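Local coordinates for protein TETR family transcriptional repressor LFRR (Mycobacterium smegmatis, PDB 2V57) that represses transcription of the lfrRA efflux-pump operon by binding directly to the promoter region upstream of lfrR, and binds the drug proflavine, at residues B[57-69]-B[109-122]. Numbering follows the deposited sequence.
With SO4 (sulfate ion), chain G.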
loop_
_atom_site.group_PDB
_atom_site.type_symbol
_atom_site.label_atom_id
_atom_site.label_comp_id
_atom_site.label_asym_id
_atom_site.label_seq_id
_atom_site.Cartn_x
_atom_site.Cartn_y
_atom_site.Cartn_z
ATOM N N THR B 57 9.531 9.246 15.314
ATOM C CA THR B 57 8.707 8.041 15.307
ATOM C C THR B 57 7.436 8.207 16.162
ATOM O O THR B 57 6.396 7.619 15.844
ATOM C CB THR B 57 9.511 6.770 15.725
ATOM O OG1 THR B 57 8.876 5.601 15.183
ATOM C CG2 THR B 57 9.610 6.636 17.256
ATOM N N ASP B 58 7.510 9.016 17.223
ATOM C CA ASP B 58 6.339 9.281 18.077
ATOM C C ASP B 58 5.298 10.096 17.311
ATOM O O ASP B 58 4.091 9.914 17.494
ATOM C CB ASP B 58 6.723 10.058 19.339
ATOM C CG ASP B 58 7.749 9.329 20.199
ATOM O OD1 ASP B 58 7.593 8.108 20.420
ATOM O OD2 ASP B 58 8.701 9.986 20.675
ATOM N N LEU B 59 5.773 11.009 16.464
ATOM C CA LEU B 59 4.865 11.814 15.651
ATOM C C LEU B 59 4.202 10.925 14.607
ATOM O O LEU B 59 2.995 11.040 14.355
ATOM C CB LEU B 59 5.579 13.005 14.995
ATOM C CG LEU B 59 4.753 13.774 13.957
ATOM C CD1 LEU B 59 3.477 14.346 14.563
ATOM C CD2 LEU B 59 5.579 14.882 13.339
ATOM N N LEU B 60 4.976 9.998 14.047
ATOM C CA LEU B 60 4.466 9.112 13.007
ATOM C C LEU B 60 3.323 8.239 13.527
ATOM O O LEU B 60 2.310 8.054 12.847
ATOM C CB LEU B 60 5.607 8.245 12.444
ATOM C CG LEU B 60 6.301 8.684 11.144
ATOM C CD1 LEU B 60 6.401 10.200 10.984
ATOM C CD2 LEU B 60 7.680 8.006 10.972
ATOM N N ARG B 61 3.499 7.688 14.726
ATOM C CA ARG B 61 2.450 6.894 15.346
ATOM C C ARG B 61 1.211 7.744 15.694
ATOM O O ARG B 61 0.062 7.361 15.404
ATOM C CB ARG B 61 3.019 6.136 16.551
ATOM C CG ARG B 61 4.198 5.207 16.155
ATOM C CD ARG B 61 5.164 4.993 17.327
ATOM N NE ARG B 61 6.437 4.439 16.868
ATOM C CZ ARG B 61 6.852 3.213 17.163
ATOM N NH1 ARG B 61 6.103 2.450 17.934
ATOM N NH2 ARG B 61 8.014 2.759 16.706
ATOM N N ALA B 62 1.435 8.922 16.270
ATOM C CA ALA B 62 0.336 9.877 16.497
ATOM C C ALA B 62 -0.432 10.277 15.219
ATOM O O ALA B 62 -1.665 10.371 15.228
ATOM C CB ALA B 62 0.854 11.130 17.202
ATOM N N LEU B 63 0.291 10.508 14.125
ATOM C CA LEU B 63 -0.346 10.911 12.873
ATOM C C LEU B 63 -1.226 9.764 12.384
ATOM O O LEU B 63 -2.365 9.971 11.948
ATOM C CB LEU B 63 0.722 11.230 11.818
ATOM C CG LEU B 63 0.285 11.537 10.378
ATOM C CD1 LEU B 63 -0.455 12.836 10.327
ATOM C CD2 LEU B 63 1.490 11.588 9.428
ATOM N N ALA B 64 -0.686 8.550 12.465
ATOM C CA ALA B 64 -1.409 7.359 12.017
ATOM C C ALA B 64 -2.687 7.156 12.839
ATOM O O ALA B 64 -3.767 6.920 12.282
ATOM C CB ALA B 64 -0.487 6.112 12.055
ATOM N N ARG B 65 -2.583 7.242 14.163
ATOM C CA ARG B 65 -3.783 7.299 14.991
ATOM C C ARG B 65 -4.784 8.384 14.498
ATOM O O ARG B 65 -5.967 8.109 14.280
ATOM C CB ARG B 65 -3.429 7.501 16.480
ATOM C CG ARG B 65 -2.789 6.276 17.174
ATOM C CD ARG B 65 -2.783 6.471 18.698
ATOM N NE ARG B 65 -1.914 7.568 19.152
ATOM C CZ ARG B 65 -0.589 7.452 19.310
ATOM N NH1 ARG B 65 0.127 8.471 19.762
ATOM N NH2 ARG B 65 0.026 6.310 19.025
ATOM N N HIS B 66 -4.301 9.604 14.303
ATOM C CA HIS B 66 -5.162 10.714 13.903
ATOM C C HIS B 66 -5.879 10.443 12.575
ATOM O O HIS B 66 -7.098 10.651 12.480
ATOM C CB HIS B 66 -4.365 12.030 13.843
ATOM C CG HIS B 66 -5.190 13.227 13.442
ATOM N ND1 HIS B 66 -6.233 13.707 14.204
ATOM C CD2 HIS B 66 -5.103 14.045 12.367
ATOM C CE1 HIS B 66 -6.761 14.764 13.606
ATOM N NE2 HIS B 66 -6.093 14.988 12.491
ATOM N N VAL B 67 -5.139 9.961 11.571
ATOM C CA VAL B 67 -5.737 9.599 10.294
ATOM C C VAL B 67 -6.765 8.476 10.397
ATOM O O VAL B 67 -7.818 8.555 9.764
ATOM C CB VAL B 67 -4.672 9.264 9.211
ATOM C CG1 VAL B 67 -5.349 8.814 7.920
ATOM C CG2 VAL B 67 -3.793 10.495 8.951
ATOM N N HIS B 68 -6.464 7.424 11.163
ATOM C CA HIS B 68 -7.463 6.379 11.414
ATOM C C HIS B 68 -8.721 6.972 12.067
ATOM O O HIS B 68 -9.851 6.601 11.708
ATOM C CB HIS B 68 -6.894 5.258 12.288
ATOM C CG HIS B 68 -7.870 4.164 12.570
ATOM N ND1 HIS B 68 -8.324 3.302 11.595
ATOM C CD2 HIS B 68 -8.498 3.802 13.715
ATOM C CE1 HIS B 68 -9.177 2.449 12.129
ATOM N NE2 HIS B 68 -9.297 2.728 13.415
ATOM N N ASP B 69 -8.528 7.905 13.002
ATOM C CA ASP B 69 -9.655 8.633 13.616
ATOM C C ASP B 69 -10.492 9.377 12.562
ATOM O O ASP B 69 -11.733 9.349 12.590
ATOM C CB ASP B 69 -9.167 9.687 14.614
ATOM C CG ASP B 69 -8.609 9.103 15.895
ATOM O OD1 ASP B 69 -8.885 7.924 16.232
ATOM O OD2 ASP B 69 -7.888 9.867 16.576
ATOM N N GLU B 109 1.876 1.381 8.185
ATOM C CA GLU B 109 2.746 1.795 9.284
ATOM C C GLU B 109 2.857 0.856 10.506
ATOM O O GLU B 109 3.942 0.730 11.078
ATOM C CB GLU B 109 2.369 3.207 9.742
ATOM C CG GLU B 109 3.230 3.732 10.867
ATOM C CD GLU B 109 3.204 5.247 10.961
ATOM O OE1 GLU B 109 2.661 5.772 11.963
ATOM O OE2 GLU B 109 3.724 5.904 10.026
ATOM N N PRO B 110 1.746 0.218 10.937
ATOM C CA PRO B 110 1.930 -0.747 12.027
ATOM C C PRO B 110 2.942 -1.831 11.656
ATOM O O PRO B 110 3.751 -2.225 12.493
ATOM C CB PRO B 110 0.529 -1.369 12.189
ATOM C CG PRO B 110 -0.416 -0.263 11.733
ATOM C CD PRO B 110 0.320 0.381 10.577
ATOM N N SER B 111 2.900 -2.298 10.413
ATOM C CA SER B 111 3.849 -3.312 9.954
ATOM C C SER B 111 5.233 -2.709 9.822
ATOM O O SER B 111 6.196 -3.273 10.312
ATOM C CB SER B 111 3.413 -3.936 8.624
ATOM O OG SER B 111 2.165 -4.602 8.745
ATOM N N ILE B 112 5.318 -1.550 9.177
ATOM C CA ILE B 112 6.605 -0.899 8.953
ATOM C C ILE B 112 7.328 -0.642 10.270
ATOM O O ILE B 112 8.532 -0.832 10.359
ATOM C CB ILE B 112 6.448 0.425 8.164
ATOM C CG1 ILE B 112 6.005 0.139 6.722
ATOM C CG2 ILE B 112 7.760 1.206 8.145
ATOM C CD1 ILE B 112 6.988 -0.701 5.932
ATOM N N LEU B 113 6.587 -0.224 11.296
ATOM C CA LEU B 113 7.181 0.063 12.603
ATOM C C LEU B 113 7.141 -1.124 13.548
ATOM O O LEU B 113 7.524 -0.999 14.706
ATOM C CB LEU B 113 6.468 1.240 13.281
ATOM C CG LEU B 113 6.392 2.526 12.457
ATOM C CD1 LEU B 113 5.615 3.586 13.230
ATOM C CD2 LEU B 113 7.789 3.018 12.115
ATOM N N ALA B 114 6.662 -2.264 13.074
ATOM C CA ALA B 114 6.478 -3.404 13.953
ATOM C C ALA B 114 5.828 -2.964 15.271
ATOM O O ALA B 114 6.374 -3.194 16.354
ATOM C CB ALA B 114 7.829 -4.121 14.218
ATOM N N ASP B 115 4.646 -2.368 15.169
ATOM C CA ASP B 115 3.973 -1.727 16.305
ATOM C C ASP B 115 2.586 -2.341 16.455
ATOM O O ASP B 115 1.619 -1.836 15.870
ATOM C CB ASP B 115 3.859 -0.226 16.015
ATOM C CG ASP B 115 3.165 0.558 17.118
ATOM O OD1 ASP B 115 2.673 -0.040 18.093
ATOM O OD2 ASP B 115 3.109 1.803 16.994
ATOM N N PRO B 116 2.500 -3.454 17.189
ATOM C CA PRO B 116 1.258 -4.199 17.415
ATOM C C PRO B 116 0.215 -3.323 18.093
ATOM O O PRO B 116 -0.979 -3.514 17.886
ATOM C CB PRO B 116 1.680 -5.327 18.369
ATOM C CG PRO B 116 3.160 -5.398 18.271
ATOM C CD PRO B 116 3.648 -4.049 17.897
ATOM N N GLU B 117 0.658 -2.368 18.900
ATOM C CA GLU B 117 -0.298 -1.460 19.530
ATOM C C GLU B 117 -1.014 -0.590 18.492
ATOM O O GLU B 117 -2.220 -0.322 18.609
ATOM C CB GLU B 117 0.383 -0.579 20.590
ATOM C CG GLU B 117 -0.493 0.561 21.082
ATOM C CD GLU B 117 -1.804 0.065 21.703
ATOM O OE1 GLU B 117 -1.868 -1.103 22.170
ATOM O OE2 GLU B 117 -2.778 0.847 21.716
ATOM N N LEU B 118 -0.279 -0.143 17.471
ATOM C CA LEU B 118 -0.893 0.671 16.433
ATOM C C LEU B 118 -1.790 -0.224 15.579
ATOM O O LEU B 118 -2.830 0.221 15.090
ATOM C CB LEU B 118 0.164 1.362 15.563
ATOM C CG LEU B 118 -0.307 2.471 14.620
ATOM C CD1 LEU B 118 -0.910 3.676 15.414
ATOM C CD2 LEU B 118 0.837 2.913 13.723
ATOM N N ALA B 119 -1.395 -1.485 15.414
ATOM C CA ALA B 119 -2.218 -2.431 14.661
ATOM C C ALA B 119 -3.572 -2.612 15.366
ATOM O O ALA B 119 -4.616 -2.666 14.714
ATOM C CB ALA B 119 -1.513 -3.752 14.506
ATOM N N ALA B 120 -3.539 -2.719 16.692
ATOM C CA ALA B 120 -4.763 -2.849 17.498
ATOM C C ALA B 120 -5.625 -1.597 17.374
ATOM O O ALA B 120 -6.857 -1.677 17.289
ATOM C CB ALA B 120 -4.426 -3.134 18.991
ATOM N N TYR B 121 -4.981 -0.436 17.360
ATOM C CA TYR B 121 -5.706 0.819 17.181
ATOM C C TYR B 121 -6.470 0.862 15.853
ATOM O O TYR B 121 -7.643 1.252 15.822
ATOM C CB TYR B 121 -4.745 2.005 17.256
ATOM C CG TYR B 121 -5.423 3.335 17.518
ATOM C CD1 TYR B 121 -5.636 3.784 18.821
ATOM C CD2 TYR B 121 -5.834 4.143 16.470
ATOM C CE1 TYR B 121 -6.251 5.017 19.071
ATOM C CE2 TYR B 121 -6.463 5.366 16.700
ATOM C CZ TYR B 121 -6.668 5.800 17.990
ATOM O OH TYR B 121 -7.283 7.024 18.199
ATOM N N PHE B 122 -5.793 0.466 14.771
ATOM C CA PHE B 122 -6.346 0.461 13.416
ATOM C C PHE B 122 -7.507 -0.526 13.286
ATOM O O PHE B 122 -8.377 -0.362 12.439
ATOM C CB PHE B 122 -5.258 0.039 12.410
ATOM C CG PHE B 122 -4.403 1.174 11.891
ATOM C CD1 PHE B 122 -4.322 2.394 12.565
ATOM C CD2 PHE B 122 -3.652 1.005 10.728
ATOM C CE1 PHE B 122 -3.531 3.426 12.073
ATOM C CE2 PHE B 122 -2.857 2.029 10.239
ATOM C CZ PHE B 122 -2.791 3.238 10.909
HETATM S S SO4 G . -1.114 12.073 20.381
HETATM O O1 SO4 G . -1.575 10.830 19.792
HETATM O O2 SO4 G . -1.215 13.177 19.444
HETATM O O3 SO4 G . -1.905 12.413 21.574
HETATM O O4 SO4 G . 0.289 11.875 20.754
HETATM O O HOH W 1 6.610 -0.473 18.455
#
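In this TetR-family repressor the long helix 56-77, which links the DNA-binding domain to the ligand-binding domain, packs beside helix 116-123; the axes of segments 57-69 and 116-122 run nearly parallel (11°), 10.2 Å apart. Arg61 reaches over the turn between helices 109-112 and 116-123: its NH1 makes a salt bridge to Asp115 OD2 (3.2 Å), and Leu113 CD1 lies over one guanidinium face. NE donates to Thr57 OG1 in the guanidinium plane (3.2 Å), which, with the salt bridge, helps to hold the group's orientation; NH1 also donates to a water, which in turn gives a weak bond to Ala114 O. Asp115 works twice, since its OD1 caps helix 116-123 by accepting a weak bond from Leu118 N. Glu109, extended with CG anti to the backbone N (chi1 -179°), brings OE1 to 2.5 Å from Leu60 O, beside Ala64 CB. Further along, Arg65 CG sits over the centre of the Tyr121 ring, a CH-pi contact at 3.7 Å, and the Arg65 chain bends at chi3 (-66°), taking NH1 to a sulfate ion also bound by Tyr53 and Arg16. Tyr121 OH donates to the syn lone pair of Asp69 OD1 (2.7 Å). Phe122 CA covers one face of the His68 imidazole, whose NE2 is hydrogen-bonded to Ile124 O. Leu118 CD2 and Phe122 CZ close on Ala64 CB. Leu60 and Ala64 also touch helix 102-106, as does Val67, while Leu59 and Leu63 pack on helix 11-27.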